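Local coordinates for putative capsular polysaccharide biosynthesis protein (Streptococcus pneumoniae serotype 4, PDB 6EWQ) that probably acts as a pyridoxal phosphate-dependent aminotransferase of the DegT/DnrJ/EryC1 family, with a putative role in making capsular polysaccharide, at residues Y10-S15 and A343-N348; I171-D176 and S192-T197. All coordinates share one frame; numbering follows the deposited sequence.

Interaction 1. Residues Y10-S15 and A343-N348; sequences YNIPFS and AGIASN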
ATOM      1  N   TYR A  10      33.699  -0.180 -17.575  1.00 67.61           N
ATOM      2  CA  TYR A  10      32.480  -0.908 -17.805  1.00 64.68           C
ATOM      3  C   TYR A  10      31.544  -0.377 -16.785  1.00 58.04           C
ATOM      4  O   TYR A  10      31.994   0.248 -15.864  1.00 64.89           O
ATOM      5  CB  TYR A  10      32.699  -2.410 -17.698  1.00 67.93           C
ATOM      6  CG  TYR A  10      33.657  -2.852 -16.611  1.00 71.02           C
ATOM      7  CD1 TYR A  10      34.056  -1.992 -15.566  1.00 65.14           C
ATOM      8  CD2 TYR A  10      34.136  -4.143 -16.601  1.00 69.69           C
ATOM      9  CE1 TYR A  10      34.927  -2.412 -14.587  1.00 61.37           C
ATOM     10  CE2 TYR A  10      34.982  -4.559 -15.619  1.00 69.61           C
ATOM     11  CZ  TYR A  10      35.378  -3.682 -14.633  1.00 66.93           C
ATOM     12  OH  TYR A  10      36.223  -4.181 -13.719  1.00 66.87           O
ATOM     13  N   ASN A  11      30.256  -0.536 -16.967  1.00 51.76           N
ATOM     14  CA  ASN A  11      29.321   0.303 -16.230  1.00 49.60           C
ATOM     15  C   ASN A  11      28.614  -0.397 -15.114  1.00 43.52           C
ATOM     16  O   ASN A  11      28.004  -1.432 -15.309  1.00 49.25           O
ATOM     17  CB  ASN A  11      28.412   1.097 -17.145  1.00 49.98           C
ATOM     18  CG  ASN A  11      29.088   1.429 -18.453  1.00 53.21           C
ATOM     19  OD1 ASN A  11      30.037   2.195 -18.486  1.00 50.83           O
ATOM     20  ND2 ASN A  11      28.629   0.809 -19.534  1.00 50.18           N
ATOM     21  N   ILE A  12      28.782   0.171 -13.940  1.00 33.60           N
ATOM     22  CA  ILE A  12      28.472  -0.481 -12.707  1.00 29.36           C
ATOM     23  C   ILE A  12      27.224   0.142 -12.092  1.00 27.57           C
ATOM     24  O   ILE A  12      27.202   1.302 -11.845  1.00 26.50           O
ATOM     25  CB  ILE A  12      29.680  -0.407 -11.768  1.00 28.23           C
ATOM     26  CG1 ILE A  12      30.904  -0.972 -12.452  1.00 27.22           C
ATOM     27  CG2 ILE A  12      29.414  -1.145 -10.503  1.00 28.51           C
ATOM     28  CD1 ILE A  12      32.199  -0.751 -11.756  1.00 27.48           C
ATOM     29  N   PRO A  13      26.165  -0.630 -11.900  1.00 24.30           N
ATOM     30  CA  PRO A  13      24.951  -0.055 -11.351  1.00 23.97           C
ATOM     31  C   PRO A  13      25.070   0.049  -9.840  1.00 23.01           C
ATOM     32  O   PRO A  13      25.904  -0.619  -9.224  1.00 22.89           O
ATOM     33  CB  PRO A  13      23.854  -1.043 -11.779  1.00 24.05           C
ATOM     34  CG  PRO A  13      24.555  -2.350 -11.933  1.00 23.83           C
ATOM     35  CD  PRO A  13      25.954  -2.014 -12.368  1.00 25.32           C
ATOM     36  N   PHE A  14      24.233   0.911  -9.264  1.00 22.58           N
ATOM     37  CA  PHE A  14      24.256   1.162  -7.835  1.00 20.22           C
ATOM     38  C   PHE A  14      23.658   0.063  -6.971  1.00 19.06           C
ATOM     39  O   PHE A  14      24.108  -0.164  -5.846  1.00 17.07           O
ATOM     40  CB  PHE A  14      23.548   2.455  -7.484  1.00 18.63           C
ATOM     41  CG  PHE A  14      23.737   2.807  -6.052  1.00 18.36           C
ATOM     42  CD1 PHE A  14      25.010   3.236  -5.596  1.00 17.42           C
ATOM     43  CD2 PHE A  14      22.721   2.636  -5.129  1.00 16.68           C
ATOM     44  CE1 PHE A  14      25.213   3.562  -4.263  1.00 16.51           C
ATOM     45  CE2 PHE A  14      22.942   2.940  -3.806  1.00 16.82           C
ATOM     46  CZ  PHE A  14      24.188   3.419  -3.370  1.00 16.63           C
ATOM     47  N   SER A  15      22.572  -0.521  -7.451  1.00 20.19           N
ATOM     48  CA  SER A  15      21.795  -1.484  -6.659  1.00 20.57           C
ATOM     49  C   SER A  15      20.834  -2.288  -7.572  1.00 20.75           C
ATOM     50  O   SER A  15      19.635  -2.204  -7.430  1.00 19.93           O
ATOM     51  CB  SER A  15      21.036  -0.722  -5.537  1.00 19.11           C
ATOM     52  OG  SER A  15      20.352   0.387  -6.101  1.00 17.61           O
ATOM     53  N   ALA A 343      33.403   7.597 -15.435  1.00 33.60           N
ATOM     54  CA  ALA A 343      34.189   6.340 -15.363  1.00 34.37           C
ATOM     55  C   ALA A 343      33.368   5.054 -15.306  1.00 33.73           C
ATOM     56  O   ALA A 343      33.914   3.978 -15.058  1.00 33.79           O
ATOM     57  CB  ALA A 343      35.125   6.394 -14.156  1.00 36.30           C
ATOM     58  N   GLY A 344      32.061   5.160 -15.510  1.00 36.19           N
ATOM     59  CA  GLY A 344      31.145   4.019 -15.413  1.00 36.04           C
ATOM     60  C   GLY A 344      30.754   3.549 -14.023  1.00 35.05           C
ATOM     61  O   GLY A 344      30.402   2.366 -13.848  1.00 37.78           O
ATOM     62  N   ILE A 345      30.842   4.439 -13.033  1.00 31.49           N
ATOM     63  CA  ILE A 345      30.538   4.081 -11.622  1.00 28.72           C
ATOM     64  C   ILE A 345      29.347   4.899 -11.120  1.00 26.16           C
ATOM     65  O   ILE A 345      29.431   6.114 -10.909  1.00 24.96           O
ATOM     66  CB  ILE A 345      31.761   4.262 -10.680  1.00 28.01           C
ATOM     67  CG1 ILE A 345      32.968   3.484 -11.230  1.00 27.16           C
ATOM     68  CG2 ILE A 345      31.417   3.800  -9.251  1.00 28.68           C
ATOM     69  CD1 ILE A 345      34.278   3.883 -10.593  1.00 28.22           C
ATOM     70  N   ALA A 346      28.236   4.209 -10.931  1.00 24.07           N
ATOM     71  CA  ALA A 346      27.064   4.817 -10.355  1.00 22.02           C
ATOM     72  C   ALA A 346      27.367   5.036  -8.846  1.00 22.62           C
ATOM     73  O   ALA A 346      28.098   4.256  -8.204  1.00 22.73           O
ATOM     74  CB  ALA A 346      25.853   3.917 -10.559  1.00 19.85           C
ATOM     75  N   SER A 347      26.838   6.113  -8.307  1.00 21.42           N
ATOM     76  CA  SER A 347      27.030   6.441  -6.901  1.00 22.89           C
ATOM     77  C   SER A 347      25.813   7.191  -6.439  1.00 22.43           C
ATOM     78  O   SER A 347      24.911   7.474  -7.228  1.00 22.14           O
ATOM     79  CB  SER A 347      28.321   7.251  -6.682  1.00 22.39           C
ATOM     80  OG  SER A 347      28.242   8.553  -7.208  1.00 22.15           O
ATOM     81  N   ASN A 348      25.759   7.473  -5.151  1.00 22.23           N
ATOM     82  CA  ASN A 348      24.585   8.071  -4.594  1.00 23.17           C
ATOM     83  C   ASN A 348      24.924   8.917  -3.385  1.00 21.17           C
ATOM     84  O   ASN A 348      26.093   8.969  -2.995  1.00 19.56           O
ATOM     85  CB  ASN A 348      23.567   6.975  -4.253  1.00 27.82           C
ATOM     86  CG  ASN A 348      22.134   7.414  -4.536  1.00 33.74           C
ATOM     87  OD1 ASN A 348      21.837   8.615  -4.545  1.00 38.34           O
ATOM     88  ND2 ASN A 348      21.236   6.455  -4.734  1.00 37.68           N
TER
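Ile12 and Gly344 open a short parallel pairing between the N-terminal loop and the chain that leaves helix 330-342. Two backbone hydrogen bonds carry the polar part. Ile12 N gives its hydrogen to Gly344 O at 2.7 Å, and Ile12 O receives Ala346 N at 3.2 Å, with that donor lying in the carbonyl plane. Ile12 and Ile345 thus form a single beta bridge. Gly344 O is also approached by Asn11 CA at 3.3 Å in a CA-H...O contact. Gly344 itself is the C-prime residue of a Schellman motif that ends the helix, and its positive phi (77°) goes with the turn out of the helix, after which the chain runs parallel to residues 10-14.

The apolar contacts run from the bridge toward Asn348. Ile12 CD1 and Ile345 CG1 approach loosely, at 4.3 Å, while the methyl of Ala346 lies against Ile12 O, 3.2 Å from CB to O, and reaches on to Phe14 N and CB. Phe14 has its ring swung anti to the backbone N (chi1 -172°), which carries it past Ala346 to Asn348. There Asn348 CB stands over one ring face, offset toward the rim and 3.9 Å from the centroid, a CH-pi contact. The amide plane is turned 82° against the ring, so the two flat groups do not stack.

Beyond the pair, Pro13 O accepts a hydrogen bond from His386 NE2, and Asn348 packs on Trp253 of the second subunit. The chemistry implies a division of labour: main-chain bonds set the register at Ile12, whereas the Phe14 ring extends the contact by dispersion and CH-pi attraction, without any salt bridge between the segments.

Interaction 2. Residues I171-D176 and S192-T197; sequences IVIVSD and SIADFT. With PLP (pyridoxal-5'-phosphate), chain E.
Val172 and Phe196 show how a branched side chain and a ring fill one another's outlines on a sheet face. The CG1 methyl of Val172 abuts the ring at its edge, 3.6 Å from Phe196 CD1, and also touches Asp195 CB. Val174 contributes the next bump: its CG1 lies 3.9 Å from Phe196 CB, so the two valines meet successive parts of the phenylalanine from the same neighbouring strand. Leu75 and Ile71 of helix 64-75 pack on the same side chain.

The other face is filled by smaller groups. Ala194 CB settles into the hollow bounded by Ile173 CG2 and Ser175 CB, at 3.9 and 3.6 Å respectively, over Ile173 O, and Tyr144 packs against all three residues. Ser175 CB in turn meets Thr197 OG1, while Ser175 OG is hydrogen-bonded to Glu136 OE2.

Backbone bonds fix this relief. Ser175 N donates to Phe196 O at 2.7 Å, and Phe196 N to Ile173 O. Just before the strand, the Asp195 side chain supplies the acceptor for Ile173 N: with CG beside its own backbone N (chi1 -60°), OD2 takes that N-H at 2.8 Å through its anti lone pair, nearly straight at 171°. The same oxygen forms a salt bridge with Arg170.

Asp176 OD2 lies 2.9 Å from N1 of pyridoxal phosphate. Neighbouring parallel strands inside a mixed seven-stranded sheet, with an aspartate at the pyridine nitrogen, are the hallmark of the fold type I aminotransferase core.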
ATOM      1  N   ILE A 171       8.526   6.842  26.590  1.00 30.02           N
ATOM      2  CA  ILE A 171       8.707   7.014  25.167  1.00 28.97           C
ATOM      3  C   ILE A 171       9.003   5.645  24.593  1.00 27.67           C
ATOM      4  O   ILE A 171       9.879   4.925  25.093  1.00 24.80           O
ATOM      5  CB  ILE A 171       9.830   8.002  24.840  1.00 28.32           C
ATOM      6  CG1 ILE A 171       9.402   9.414  25.262  1.00 27.65           C
ATOM      7  CG2 ILE A 171      10.139   7.995  23.343  1.00 27.37           C
ATOM      8  CD1 ILE A 171      10.545  10.393  25.421  1.00 27.84           C
ATOM      9  N   VAL A 172       8.244   5.281  23.553  1.00 26.28           N
ATOM     10  CA  VAL A 172       8.500   4.053  22.792  1.00 26.87           C
ATOM     11  C   VAL A 172       9.619   4.334  21.760  1.00 22.91           C
ATOM     12  O   VAL A 172       9.577   5.316  21.035  1.00 22.96           O
ATOM     13  CB  VAL A 172       7.183   3.541  22.138  1.00 28.76           C
ATOM     14  CG1 VAL A 172       7.433   2.337  21.251  1.00 31.80           C
ATOM     15  CG2 VAL A 172       6.189   3.153  23.213  1.00 27.58           C
ATOM     16  N   ILE A 173      10.612   3.457  21.689  1.00 22.44           N
ATOM     17  CA  ILE A 173      11.661   3.537  20.649  1.00 21.47           C
ATOM     18  C   ILE A 173      11.316   2.587  19.486  1.00 19.98           C
ATOM     19  O   ILE A 173      11.142   1.380  19.697  1.00 21.51           O
ATOM     20  CB  ILE A 173      13.040   3.187  21.216  1.00 22.53           C
ATOM     21  CG1 ILE A 173      13.435   4.172  22.325  1.00 22.92           C
ATOM     22  CG2 ILE A 173      14.090   3.178  20.107  1.00 22.80           C
ATOM     23  CD1 ILE A 173      14.681   3.777  23.107  1.00 24.03           C
ATOM     24  N   VAL A 174      11.181   3.145  18.280  1.00 17.20           N
ATOM     25  CA  VAL A 174      10.758   2.397  17.061  1.00 15.39           C
ATOM     26  C   VAL A 174      11.853   2.473  16.027  1.00 13.97           C
ATOM     27  O   VAL A 174      12.099   3.529  15.455  1.00 13.80           O
ATOM     28  CB  VAL A 174       9.461   2.940  16.436  1.00 15.41           C
ATOM     29  CG1 VAL A 174       9.079   2.117  15.213  1.00 15.40           C
ATOM     30  CG2 VAL A 174       8.314   2.941  17.465  1.00 15.61           C
ATOM     31  N   SER A 175      12.540   1.374  15.820  1.00 13.99           N
ATOM     32  CA  SER A 175      13.659   1.359  14.917  1.00 14.50           C
ATOM     33  C   SER A 175      13.205   1.358  13.417  1.00 14.37           C
ATOM     34  O   SER A 175      12.532   0.428  12.943  1.00 15.54           O
ATOM     35  CB  SER A 175      14.551   0.144  15.190  1.00 15.59           C
ATOM     36  OG  SER A 175      15.520  -0.061  14.147  1.00 17.06           O
ATOM     37  N   ASP A 176      13.645   2.372  12.682  1.00 13.67           N
ATOM     38  CA  ASP A 176      13.703   2.285  11.226  1.00 13.84           C
ATOM     39  C   ASP A 176      14.923   1.425  10.798  1.00 13.30           C
ATOM     40  O   ASP A 176      16.042   1.930  10.589  1.00 11.56           O
ATOM     41  CB  ASP A 176      13.783   3.689  10.627  1.00 13.86           C
ATOM     42  CG  ASP A 176      13.706   3.697   9.092  1.00 14.43           C
ATOM     43  OD1 ASP A 176      13.756   2.622   8.448  1.00 15.45           O
ATOM     44  OD2 ASP A 176      13.624   4.808   8.514  1.00 15.26           O
ATOM     45  N   SER A 192      14.966  -7.146  17.706  1.00 21.86           N
ATOM     46  CA  SER A 192      14.860  -7.529  19.117  1.00 21.99           C
ATOM     47  C   SER A 192      15.453  -6.469  20.035  1.00 24.98           C
ATOM     48  O   SER A 192      15.550  -6.676  21.270  1.00 26.15           O
ATOM     49  CB  SER A 192      15.566  -8.861  19.343  1.00 21.83           C
ATOM     50  OG  SER A 192      16.985  -8.717  19.246  1.00 23.73           O
ATOM     51  N   ILE A 193      15.848  -5.312  19.479  1.00 26.24           N
ATOM     52  CA  ILE A 193      16.556  -4.301  20.275  1.00 25.11           C
ATOM     53  C   ILE A 193      15.585  -3.186  20.679  1.00 22.80           C
ATOM     54  O   ILE A 193      15.352  -2.991  21.849  1.00 21.83           O
ATOM     55  CB  ILE A 193      17.781  -3.764  19.521  1.00 28.09           C
ATOM     56  CG1 ILE A 193      18.711  -4.918  19.101  1.00 32.97           C
ATOM     57  CG2 ILE A 193      18.562  -2.764  20.368  1.00 26.74           C
ATOM     58  CD1 ILE A 193      19.539  -4.592  17.873  1.00 33.17           C
ATOM     59  N   ALA A 194      15.052  -2.454  19.702  1.00 21.55           N
ATOM     60  CA  ALA A 194      14.123  -1.360  19.957  1.00 19.56           C
ATOM     61  C   ALA A 194      12.767  -1.918  20.380  1.00 18.18           C
ATOM     62  O   ALA A 194      12.514  -3.123  20.267  1.00 18.25           O
ATOM     63  CB  ALA A 194      13.973  -0.489  18.720  1.00 19.09           C
ATOM     64  N   ASP A 195      11.858  -1.046  20.812  1.00 16.78           N
ATOM     65  CA  ASP A 195      10.502  -1.533  21.187  1.00 16.49           C
ATOM     66  C   ASP A 195       9.728  -2.074  19.967  1.00 15.10           C
ATOM     67  O   ASP A 195       9.192  -3.171  20.008  1.00 14.02           O
ATOM     68  CB  ASP A 195       9.705  -0.458  21.937  1.00 16.76           C
ATOM     69  CG  ASP A 195      10.392  -0.019  23.217  1.00 17.78           C
ATOM     70  OD1 ASP A 195      10.662  -0.909  24.059  1.00 17.24           O
ATOM     71  OD2 ASP A 195      10.733   1.195  23.345  1.00 16.56           O
ATOM     72  N   PHE A 196       9.665  -1.287  18.892  1.00 14.69           N
ATOM     73  CA  PHE A 196       9.171  -1.801  17.598  1.00 14.58           C
ATOM     74  C   PHE A 196      10.227  -1.628  16.536  1.00 13.57           C
ATOM     75  O   PHE A 196      11.072  -0.757  16.618  1.00 13.55           O
ATOM     76  CB  PHE A 196       7.911  -1.110  17.150  1.00 14.16           C
ATOM     77  CG  PHE A 196       6.783  -1.314  18.064  1.00 15.75           C
ATOM     78  CD1 PHE A 196       6.718  -0.629  19.282  1.00 15.73           C
ATOM     79  CD2 PHE A 196       5.792  -2.229  17.768  1.00 17.19           C
ATOM     80  CE1 PHE A 196       5.664  -0.842  20.151  1.00 16.60           C
ATOM     81  CE2 PHE A 196       4.719  -2.414  18.629  1.00 17.34           C
ATOM     82  CZ  PHE A 196       4.651  -1.702  19.820  1.00 16.64           C
ATOM     83  N   THR A 197      10.157  -2.447  15.502  1.00 14.15           N
ATOM     84  CA  THR A 197      11.095  -2.288  14.372  1.00 13.88           C
ATOM     85  C   THR A 197      10.360  -2.514  13.090  1.00 13.97           C
ATOM     86  O   THR A 197       9.597  -3.463  13.027  1.00 12.61           O
ATOM     87  CB  THR A 197      12.272  -3.256  14.510  1.00 13.65           C
ATOM     88  OG1 THR A 197      12.992  -2.956  15.732  1.00 13.23           O
ATOM     89  CG2 THR A 197      13.271  -3.145  13.290  1.00 13.44           C
TER
HETATM   90  N1  PLP E 500      13.601   4.165   5.735  1.00 15.89           N
HETATM   91  C2  PLP E 500      14.789   4.103   5.056  1.00 17.00           C
HETATM   92  C2A PLP E 500      16.024   4.559   5.756  1.00 16.08           C
HETATM   93  C3  PLP E 500      14.837   3.586   3.660  1.00 17.11           C
HETATM   94  O3  PLP E 500      15.960   3.498   2.933  1.00 23.74           O
HETATM   95  C4  PLP E 500      13.646   3.118   2.980  1.00 17.68           C
HETATM   96  C4A PLP E 500      13.757   2.571   1.514  1.00 17.71           C
HETATM   97  C5  PLP E 500      12.392   3.245   3.834  1.00 16.93           C
HETATM   98  C6  PLP E 500      12.451   3.749   5.151  1.00 16.48           C
HETATM   99  C5A PLP E 500      11.036   2.826   3.329  1.00 16.88           C
HETATM  100  O4P PLP E 500      11.176   1.673   2.534  1.00 16.95           O
HETATM  101  P   PLP E 500       9.953   1.139   1.661  1.00 17.52           P
HETATM  102  O1P PLP E 500      10.247   1.750   0.309  1.00 17.61           O
HETATM  103  O2P PLP E 500       8.773   1.779   2.322  1.00 16.29           O
HETATM  104  O3P PLP E 500      10.128  -0.374   1.881  1.00 14.85           O

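Interactions 1 and 2 lie on opposite sides of the chain's centre, with their own centres 34 Å apart and nearest atoms about 15 Å apart, so they do not touch. Along the sequence, the segments 171-176 and 192-197 fall between the two halves of interaction 1. They stand differently to the cofactor. Interaction 2 is buried in the central sheet and leads directly to the pyridine end of pyridoxal phosphate. Interaction 1 is a surface contact, yet the Phe14 side chain is about 10 Å from a bound cofactor and about 9 Å from that of Lys205, the predicted Schiff-base lysine. Asn348 lies about 7 Å, side chain to side chain, from the cofactor-binding Tyr351.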